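Local coordinates for GlcNAc-alpha-1,4-Gal-releasing endo-beta-galactosidase (Clostridium perfringens, PDB 1UPS), which probably hydrolyses O-glycosyl bonds as a calcium-binding family 16 glycoside hydrolase, an endo-beta-galactosidase named for releasing GlcNAc-alpha-1,4-Gal, at residues N291-R297 against Q413-V419; D310-Y314 against Y396-L400. All blocks are in the same frame, centred on the assembly; numbering follows the deposited sequence.

Contact 1 of 2, residues N291-R297 against Q413-V419; sequences NYLIRNR and QWQLIPV
The indole of Trp-414 lies under the side-chain amide of Asn-296, whose ND2 sits over one ring face, 3.3 Å from Trp-414 CH2. The amide plane stands 79° to the ring, so the two groups are not stacked flat. With chi1 at -169°, the Asn-296 amide points away from its own backbone N and reaches across the indole. Both ends of that amide are also held outside the pair: ND2 bonds to the carbonyl of Thr-411 and OD1 to the backbone N of Thr-299. On the same sheet face, Ile-294 CG2 touches Trp-414 CE3 at 3.8 Å. Leu-416 lies alongside Ile-294 and puts its CD2 over one face of the Tyr-292 ring. The other sheet face carries Leu-293, Ile-417 and Val-419. Here Leu-293 CD1 meets Val-419 CG1 at 3.6 Å, the side chains crossing at about a right angle.

The backbones pair antiparallel, with two-way hydrogen bonds at Leu-293/Ile-417 and Arg-295/Gln-415. Arg-297 N bonds to Gln-413 O, continuing the pairing. Arg-297 NH1 also gives a bond to Gln-413 OE1 at 2.8 Å, on an oxygen lone pair and in the guanidinium plane. The same NH1 has a salt bridge to Asp-376. At the far end, a water links Asn-291 N to Val-419 O.

This two-stranded antiparallel pairing joins the first and last strands of the C-terminal region, consistent with the chain closure of a ricin-type beta-trefoil.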
# COMPACT_ATOMS: atom_id res chain seq x y z
N ASN A 291 -23.34 -1.45 2.49
CA ASN A 291 -23.80 -2.78 2.84
C ASN A 291 -23.23 -3.74 1.80
O ASN A 291 -22.96 -3.32 0.66
CB ASN A 291 -25.33 -2.84 2.87
CG ASN A 291 -25.93 -1.89 3.88
OD1 ASN A 291 -25.40 -1.72 4.98
ND2 ASN A 291 -27.02 -1.23 3.51
N TYR A 292 -23.04 -5.00 2.19
CA TYR A 292 -22.43 -6.00 1.30
C TYR A 292 -23.14 -7.34 1.36
O TYR A 292 -23.57 -7.79 2.43
CB TYR A 292 -20.97 -6.26 1.70
CG TYR A 292 -20.11 -5.04 1.67
CD1 TYR A 292 -19.38 -4.70 0.52
CD2 TYR A 292 -19.98 -4.23 2.81
CE1 TYR A 292 -18.56 -3.54 0.49
CE2 TYR A 292 -19.18 -3.08 2.79
CZ TYR A 292 -18.48 -2.75 1.63
OH TYR A 292 -17.68 -1.62 1.63
N LEU A 293 -23.22 -7.99 0.20
CA LEU A 293 -23.48 -9.44 0.17
C LEU A 293 -22.09 -10.08 0.22
O LEU A 293 -21.11 -9.43 -0.17
CB LEU A 293 -24.19 -9.85 -1.12
CG LEU A 293 -25.57 -9.24 -1.37
CD1 LEU A 293 -26.06 -9.62 -2.77
CD2 LEU A 293 -26.55 -9.72 -0.29
N ILE A 294 -21.99 -11.31 0.70
CA ILE A 294 -20.71 -12.02 0.76
C ILE A 294 -20.87 -13.39 0.12
O ILE A 294 -21.61 -14.23 0.63
CB ILE A 294 -20.22 -12.16 2.24
CG1 ILE A 294 -20.11 -10.79 2.91
CG2 ILE A 294 -18.85 -12.85 2.27
CD1 ILE A 294 -19.74 -10.85 4.42
N ARG A 295 -20.17 -13.60 -0.98
CA ARG A 295 -20.35 -14.81 -1.79
C ARG A 295 -19.08 -15.67 -1.79
O ARG A 295 -17.97 -15.15 -1.95
CB ARG A 295 -20.69 -14.40 -3.22
CG ARG A 295 -21.10 -15.56 -4.13
CD ARG A 295 -21.35 -15.14 -5.59
NE ARG A 295 -22.33 -16.04 -6.20
CZ ARG A 295 -22.69 -16.07 -7.48
NH1 ARG A 295 -22.16 -15.23 -8.37
NH2 ARG A 295 -23.59 -16.96 -7.89
N ASN A 296 -19.27 -16.98 -1.64
CA ASN A 296 -18.18 -17.95 -1.71
C ASN A 296 -17.71 -18.21 -3.14
O ASN A 296 -18.53 -18.39 -4.05
CB ASN A 296 -18.61 -19.28 -1.08
CG ASN A 296 -17.43 -20.23 -0.87
OD1 ASN A 296 -17.16 -21.11 -1.71
ND2 ASN A 296 -16.69 -20.02 0.21
N ARG A 297 -16.40 -18.23 -3.36
CA ARG A 297 -15.90 -18.45 -4.72
C ARG A 297 -16.21 -19.85 -5.26
O ARG A 297 -16.61 -20.02 -6.43
CB ARG A 297 -14.39 -18.16 -4.83
CG ARG A 297 -13.87 -18.31 -6.27
CD ARG A 297 -12.37 -18.03 -6.40
NE ARG A 297 -11.95 -18.00 -7.80
CZ ARG A 297 -10.72 -17.74 -8.23
NH1 ARG A 297 -9.74 -17.49 -7.36
NH2 ARG A 297 -10.46 -17.73 -9.55
N GLN A 413 -12.17 -18.33 -0.21
CA GLN A 413 -12.09 -17.08 -0.95
C GLN A 413 -13.50 -16.52 -1.12
O GLN A 413 -14.44 -17.27 -1.45
CB GLN A 413 -11.43 -17.32 -2.32
CG GLN A 413 -9.97 -17.70 -2.21
CD GLN A 413 -9.26 -17.81 -3.55
OE1 GLN A 413 -9.79 -17.39 -4.59
NE2 GLN A 413 -8.05 -18.37 -3.54
N TRP A 414 -13.62 -15.21 -0.87
CA TRP A 414 -14.93 -14.53 -0.76
C TRP A 414 -14.99 -13.27 -1.61
O TRP A 414 -13.98 -12.59 -1.81
CB TRP A 414 -15.18 -14.15 0.70
CG TRP A 414 -15.14 -15.33 1.58
CD1 TRP A 414 -14.05 -15.81 2.26
CD2 TRP A 414 -16.21 -16.24 1.83
NE1 TRP A 414 -14.40 -16.94 2.96
CE2 TRP A 414 -15.72 -17.23 2.71
CE3 TRP A 414 -17.55 -16.30 1.44
CZ2 TRP A 414 -16.51 -18.28 3.19
CZ3 TRP A 414 -18.34 -17.33 1.91
CH2 TRP A 414 -17.82 -18.31 2.77
N GLN A 415 -16.20 -12.95 -2.08
CA GLN A 415 -16.43 -11.72 -2.82
C GLN A 415 -17.32 -10.83 -1.96
O GLN A 415 -18.42 -11.24 -1.63
CB GLN A 415 -17.17 -12.07 -4.12
CG GLN A 415 -16.76 -11.30 -5.31
CD GLN A 415 -17.55 -11.68 -6.58
OE1 GLN A 415 -18.06 -12.80 -6.71
NE2 GLN A 415 -17.62 -10.75 -7.51
N LEU A 416 -16.86 -9.63 -1.61
CA LEU A 416 -17.76 -8.66 -0.96
C LEU A 416 -18.40 -7.81 -2.03
O LEU A 416 -17.71 -7.08 -2.75
CB LEU A 416 -17.02 -7.78 0.04
CG LEU A 416 -17.12 -8.37 1.46
CD1 LEU A 416 -16.31 -9.64 1.54
CD2 LEU A 416 -16.71 -7.37 2.49
N ILE A 417 -19.73 -7.90 -2.12
CA ILE A 417 -20.48 -7.26 -3.19
C ILE A 417 -21.33 -6.13 -2.63
O ILE A 417 -22.30 -6.40 -1.92
CB ILE A 417 -21.37 -8.31 -3.90
CG1 ILE A 417 -20.50 -9.44 -4.47
CG2 ILE A 417 -22.19 -7.67 -5.02
CD1 ILE A 417 -21.30 -10.65 -4.86
N PRO A 418 -20.97 -4.88 -2.91
CA PRO A 418 -21.77 -3.75 -2.42
C PRO A 418 -23.22 -3.83 -2.91
O PRO A 418 -23.45 -4.11 -4.09
CB PRO A 418 -21.08 -2.53 -3.04
CG PRO A 418 -19.71 -2.97 -3.34
CD PRO A 418 -19.80 -4.42 -3.68
N VAL A 419 -24.17 -3.64 -2.00
CA VAL A 419 -25.59 -3.62 -2.33
C VAL A 419 -26.26 -2.49 -1.57
O VAL A 419 -25.75 -2.04 -0.54
CB VAL A 419 -26.33 -4.95 -1.97
CG1 VAL A 419 -26.04 -6.03 -2.98
CG2 VAL A 419 -26.02 -5.41 -0.52
O HOH W 1 -23.96 -0.01 -0.13

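Contact 2 of 2, residues D310-Y314 against Y396-L400; sequences DKVSY and YEGVL
A single beta bridge, Ser-313 with Val-399, ties strand 313-315 to the loop before strand 401-403, in the part of the chain that is probably a beta-trefoil. Two backbone bonds flank it. Leu-400 N gives a bond to Val-312 O at 2.8 Å. Tyr-314 N gives one to Gly-398 O at 3.2 Å. A water also joins the two segments, accepting from Val-312 N and donating to Leu-400 O.

The Tyr-314 ring lies across the turn at Gly-398. Gly-398 CA is over the ring face, 3.8 Å from the centroid and 29° off the normal, a CH-pi contact. Chi1 of Tyr-314 is 64°, placing CG between the backbone N and the carbonyl carbon and turning the ring onto the loop. Its OH accepts a weak bond from Gly-398 N at 3.0 Å. The remaining side-chain contacts are apolar. Val-312 and Leu-400 run side by side, their CB atoms 3.9 Å apart, and Leu-400 goes on to pack on Leu-303 and Ile-356. Lys-311 meets Val-399 through its aliphatic part, CB to CG1 at 3.7 Å, while its charged end makes a cation-pi contact with Tyr-355.

The loop is thus held mainly through its backbone. The N, CA and O of Gly-398 all meet Tyr-314, and its lack of a side chain suits a positive phi of 87°. The bond to the phenol oxygen is weak and the ring face packs on Gly-398, so packing probably contributes to holding the turn.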
# COMPACT_ATOMS: atom_id res chain seq x y z
N ASP A 310 -27.45 -20.93 15.74
CA ASP A 310 -26.21 -20.39 16.30
C ASP A 310 -25.02 -20.45 15.34
O ASP A 310 -23.93 -19.99 15.67
CB ASP A 310 -25.87 -21.03 17.66
CG ASP A 310 -25.60 -22.52 17.58
OD1 ASP A 310 -25.35 -23.12 18.66
OD2 ASP A 310 -25.61 -23.18 16.51
N LYS A 311 -25.23 -21.01 14.15
CA LYS A 311 -24.20 -20.99 13.10
C LYS A 311 -24.51 -19.88 12.10
O LYS A 311 -25.62 -19.33 12.11
CB LYS A 311 -24.15 -22.34 12.37
CG LYS A 311 -23.93 -23.52 13.32
CD LYS A 311 -22.66 -24.29 13.02
CE LYS A 311 -22.31 -25.26 14.14
NZ LYS A 311 -23.49 -26.06 14.57
N VAL A 312 -23.54 -19.57 11.24
CA VAL A 312 -23.80 -18.68 10.10
C VAL A 312 -24.06 -19.57 8.88
O VAL A 312 -23.26 -20.46 8.59
CB VAL A 312 -22.60 -17.72 9.84
CG1 VAL A 312 -22.88 -16.79 8.67
CG2 VAL A 312 -22.30 -16.92 11.10
N SER A 313 -25.17 -19.35 8.20
CA SER A 313 -25.58 -20.18 7.06
C SER A 313 -25.00 -19.67 5.74
O SER A 313 -24.58 -18.51 5.64
CB SER A 313 -27.11 -20.20 6.95
OG SER A 313 -27.72 -20.74 8.12
N TYR A 314 -24.97 -20.53 4.74
CA TYR A 314 -24.80 -20.04 3.37
C TYR A 314 -25.83 -20.73 2.48
O TYR A 314 -26.27 -21.85 2.78
CB TYR A 314 -23.37 -20.24 2.83
CG TYR A 314 -22.92 -21.68 2.68
CD1 TYR A 314 -23.43 -22.49 1.66
CD2 TYR A 314 -21.98 -22.23 3.55
CE1 TYR A 314 -23.04 -23.82 1.51
CE2 TYR A 314 -21.56 -23.57 3.41
CZ TYR A 314 -22.10 -24.34 2.38
OH TYR A 314 -21.73 -25.66 2.21
N TYR A 396 -18.10 -28.08 3.31
CA TYR A 396 -19.38 -27.89 2.61
C TYR A 396 -20.57 -28.41 3.42
O TYR A 396 -21.40 -29.20 2.91
CB TYR A 396 -19.39 -28.61 1.25
CG TYR A 396 -18.26 -28.30 0.30
CD1 TYR A 396 -17.04 -29.00 0.36
CD2 TYR A 396 -18.41 -27.33 -0.70
CE1 TYR A 396 -16.03 -28.74 -0.55
CE2 TYR A 396 -17.40 -27.06 -1.61
CZ TYR A 396 -16.21 -27.78 -1.53
OH TYR A 396 -15.21 -27.53 -2.45
N GLU A 397 -20.67 -27.96 4.67
CA GLU A 397 -21.70 -28.45 5.59
C GLU A 397 -22.95 -27.56 5.63
O GLU A 397 -23.86 -27.80 6.44
CB GLU A 397 -21.13 -28.58 7.00
CG GLU A 397 -20.05 -29.66 7.13
CD GLU A 397 -19.49 -29.78 8.53
OE1 GLU A 397 -19.73 -28.87 9.37
OE2 GLU A 397 -18.79 -30.78 8.80
N GLY A 398 -22.99 -26.52 4.79
CA GLY A 398 -24.12 -25.59 4.75
C GLY A 398 -24.00 -24.44 5.73
O GLY A 398 -24.88 -23.57 5.79
N VAL A 399 -22.91 -24.44 6.50
CA VAL A 399 -22.63 -23.46 7.55
C VAL A 399 -21.18 -23.00 7.47
O VAL A 399 -20.35 -23.66 6.85
CB VAL A 399 -22.91 -24.02 8.98
CG1 VAL A 399 -24.42 -24.22 9.19
CG2 VAL A 399 -22.17 -25.33 9.22
N LEU A 400 -20.87 -21.88 8.13
CA LEU A 400 -19.56 -21.24 8.00
C LEU A 400 -18.55 -21.76 9.01
O LEU A 400 -18.83 -21.82 10.21
CB LEU A 400 -19.71 -19.73 8.19
CG LEU A 400 -18.59 -18.81 7.71
CD1 LEU A 400 -18.29 -19.03 6.23
CD2 LEU A 400 -18.99 -17.33 7.96
O HOH W 2 -21.08 -20.95 11.47

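Contacts 1 and 2 have centres about 16 Å apart and lie on the same side of the chain's centre, both away from the calcium site. Along the chain the order is 291-297, 310-314, 396-400, 413-419, so contact 2 falls between the two halves of contact 1. They touch directly where Trp-414 CH2 packs on Leu-400 CD1, at 3.6 Å. Strand 302-304 is shared: Leu-303 packs on Ile-294 and Trp-414 of contact 1 and on Tyr-314 and Leu-400 of contact 2. In this order contact 1 brings together the ends of the C-terminal region, and contact 2 joins its early and late parts farther from the chain's centre.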